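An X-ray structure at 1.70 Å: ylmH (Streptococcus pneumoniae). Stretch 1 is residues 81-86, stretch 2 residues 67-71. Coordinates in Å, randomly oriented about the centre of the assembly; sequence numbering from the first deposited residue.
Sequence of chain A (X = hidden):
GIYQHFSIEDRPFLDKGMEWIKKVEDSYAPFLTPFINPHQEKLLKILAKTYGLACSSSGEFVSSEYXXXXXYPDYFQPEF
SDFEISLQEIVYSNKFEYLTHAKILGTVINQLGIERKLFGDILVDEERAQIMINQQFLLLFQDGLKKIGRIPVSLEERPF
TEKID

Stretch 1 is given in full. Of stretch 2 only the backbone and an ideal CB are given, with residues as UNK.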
# COMPACT_ATOMS: atom_id res chain seq x y z
N SER A 81 6.38 -11.66 0.60
CA SER A 81 5.26 -11.96 1.46
C SER A 81 5.21 -11.13 2.77
O SER A 81 4.13 -10.92 3.31
CB SER A 81 5.17 -13.48 1.74
OG SER A 81 6.27 -13.91 2.47
N ASP A 82 6.37 -10.67 3.27
CA ASP A 82 6.47 -9.87 4.48
C ASP A 82 5.77 -8.49 4.31
O ASP A 82 5.48 -7.83 5.28
CB ASP A 82 7.92 -9.67 4.86
CG ASP A 82 8.58 -10.95 5.29
OD1 ASP A 82 7.93 -11.71 6.04
OD2 ASP A 82 9.76 -11.22 4.98
N PHE A 83 5.52 -8.05 3.07
CA PHE A 83 4.74 -6.82 2.87
C PHE A 83 3.19 -6.96 2.96
O PHE A 83 2.42 -5.95 3.01
CB PHE A 83 5.07 -6.16 1.51
CG PHE A 83 6.49 -5.74 1.36
CD1 PHE A 83 6.93 -4.55 1.92
CD2 PHE A 83 7.41 -6.52 0.66
CE1 PHE A 83 8.22 -4.16 1.80
CE2 PHE A 83 8.74 -6.11 0.55
CZ PHE A 83 9.13 -4.89 1.11
N GLU A 84 2.73 -8.20 3.01
CA GLU A 84 1.30 -8.48 3.24
C GLU A 84 0.43 -7.73 2.21
O GLU A 84 -0.54 -7.05 2.57
CB GLU A 84 0.92 -8.16 4.69
CG GLU A 84 1.59 -9.06 5.72
CD GLU A 84 1.19 -8.84 7.15
OE1 GLU A 84 0.20 -8.16 7.45
OE2 GLU A 84 1.93 -9.35 8.04
N ILE A 85 0.82 -7.83 0.93
CA ILE A 85 0.08 -7.21 -0.17
C ILE A 85 -0.52 -8.28 -1.05
O ILE A 85 0.19 -9.23 -1.43
CB ILE A 85 1.00 -6.26 -1.02
CG1 ILE A 85 1.50 -5.08 -0.15
CG2 ILE A 85 0.20 -5.63 -2.17
CD1 ILE A 85 2.65 -4.33 -0.78
N SER A 86 -1.81 -8.12 -1.37
CA SER A 86 -2.55 -9.05 -2.24
C SER A 86 -2.87 -8.29 -3.54
O SER A 86 -3.17 -7.08 -3.49
CB SER A 86 -3.84 -9.44 -1.54
OG SER A 86 -4.59 -10.45 -2.20
N UNK A 67 3.24 2.27 -1.95
CA UNK A 67 4.07 1.19 -1.45
C UNK A 67 3.86 0.96 0.01
O UNK A 67 3.36 1.80 0.73
CB UNK A 67 5.55 1.48 -1.72
N UNK A 68 4.24 -0.22 0.47
CA UNK A 68 4.43 -0.43 1.92
C UNK A 68 5.90 -0.65 2.20
O UNK A 68 6.68 -1.12 1.34
CB UNK A 68 3.61 -1.62 2.43
N UNK A 69 6.33 -0.27 3.40
CA UNK A 69 7.72 -0.32 3.73
C UNK A 69 7.91 -1.18 4.93
O UNK A 69 7.11 -1.18 5.89
CB UNK A 69 8.29 1.08 3.96
N UNK A 70 9.01 -1.90 4.91
CA UNK A 70 9.38 -2.69 6.07
C UNK A 70 10.61 -2.08 6.70
O UNK A 70 11.62 -1.81 6.03
CB UNK A 70 9.63 -4.15 5.69
N UNK A 71 10.55 -1.82 8.01
CA UNK A 71 11.70 -1.32 8.79
C UNK A 71 12.17 -2.47 9.66
O UNK A 71 11.33 -3.10 10.28
CB UNK A 71 11.34 -0.10 9.63

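Position 67 has phi/psi of -138/160, an extended backbone, and its CA-to-CB bond runs sideways to stretch 1. No atom of stretch 1 lies within 5.5 Å of the ideal CB, so the visible atoms hardly restrict the choice; the extended angles are compatible with a beta-branched residue but do not demand one. The deposited residue is Val67, chi1 m, whose CB, the nearest side-chain atom, is 6.5 Å from CD1 of Ile85 and takes no part in the contact.

Position 68 is different. Its CA is 6.5 Å from the CA of Phe83, the nearest CA pair across the stretches, and its CA-to-CB bond points toward stretch 1. The ideal CB is 4.3 Å from CD1 of Ile85 and 4.5 Å from CD1 of Phe83, so the first part of a side chain meets apolar surface. Farther out the character changes: the carbonyl oxygens of Phe83 and Glu84 are both acceptors, and the carboxylate of Glu84 adds negative charge. A short or medium apolar residue could use the near surface, and Leu or Met would be reasonable; a long chain with aliphatic methylenes and a cationic end, Lys or Arg, could use both zones. The deposited residue is Arg68, with chi1 m, chi2 t, chi3 p and chi4 at 180°. Its CD packs 3.7 Å from CG1 of Ile85, and the guanidinium then reaches the carbonyls: NH1 of Arg68 is 3.1 Å from O of Phe83 and 3.2 Å from O of Glu84, the latter lying at the edge of the guanidinium, near its plane. Whether either approach is a hydrogen bond is left open by the geometry. The link to the carboxylate is clearer and passes through a water, which accepts from NH1 of Arg68 at 3.0 Å and donates to OE1 of Glu84 at 2.5 Å. NE and NH2 are hydrogen-bonded elsewhere in the structure.

At position 69 the CA-to-CB bond points away, and the ideal CB has nothing of stretch 1 within 5.5 Å. The strand angles of -122/144 suit Val, Ile or Thr among others. The residue is Val69, chi1 t; its contribution is from the backbone, its CA lying 4.3 Å from CE1 of Phe83, at the edge of the ring.

Position 70 points toward stretch 1 again, as alternation along an extended chain would predict. The ideal CB is 4.1 Å from CE1 of Phe83, and the CB of Asp82 borders the same region. An aromatic ring beside the backbone favours an apolar side chain, with Leu, Ile or Met all plausible. Leu70 is deposited, chi1 -82° (m) and chi2 t. Its CD1 sits over one face of the Phe83 ring, 3.6 Å from the ring centroid and 15° off the normal, a CH-pi arrangement; the same CD1 is 3.6 Å from CB of Asp82.

Position 71 is out of reach, so stretch 1 offers no evidence for its identity. It is Leu71, whose CG is 9.2 Å from CE1 of Phe83, the nearest approach of its side chain to stretch 1.

Stretch 2, residues 67-71: VRVLL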
# COMPACT_ATOMS: atom_id res chain seq x y z
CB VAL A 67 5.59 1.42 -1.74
CG1 VAL A 67 5.84 1.51 -3.18
CG2 VAL A 67 6.09 2.66 -1.03
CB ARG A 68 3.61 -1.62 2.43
CG ARG A 68 2.16 -1.59 2.13
CD ARG A 68 1.33 -2.74 2.72
NE ARG A 68 1.22 -2.64 4.17
CZ ARG A 68 0.57 -3.49 4.93
NH1 ARG A 68 0.02 -4.53 4.38
NH2 ARG A 68 0.42 -3.27 6.24
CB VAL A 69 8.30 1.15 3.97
CG1 VAL A 69 9.64 1.21 4.68
CG2 VAL A 69 8.40 1.96 2.65
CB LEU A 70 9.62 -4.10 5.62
CG LEU A 70 8.48 -5.03 5.42
CD1 LEU A 70 8.96 -6.20 4.58
CD2 LEU A 70 8.02 -5.40 6.90
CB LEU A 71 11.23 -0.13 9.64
CG LEU A 71 10.77 1.12 8.85
CD1 LEU A 71 10.02 2.19 9.65
CD2 LEU A 71 11.92 1.78 8.22
O HOH W 1 -0.87 -6.02 6.80
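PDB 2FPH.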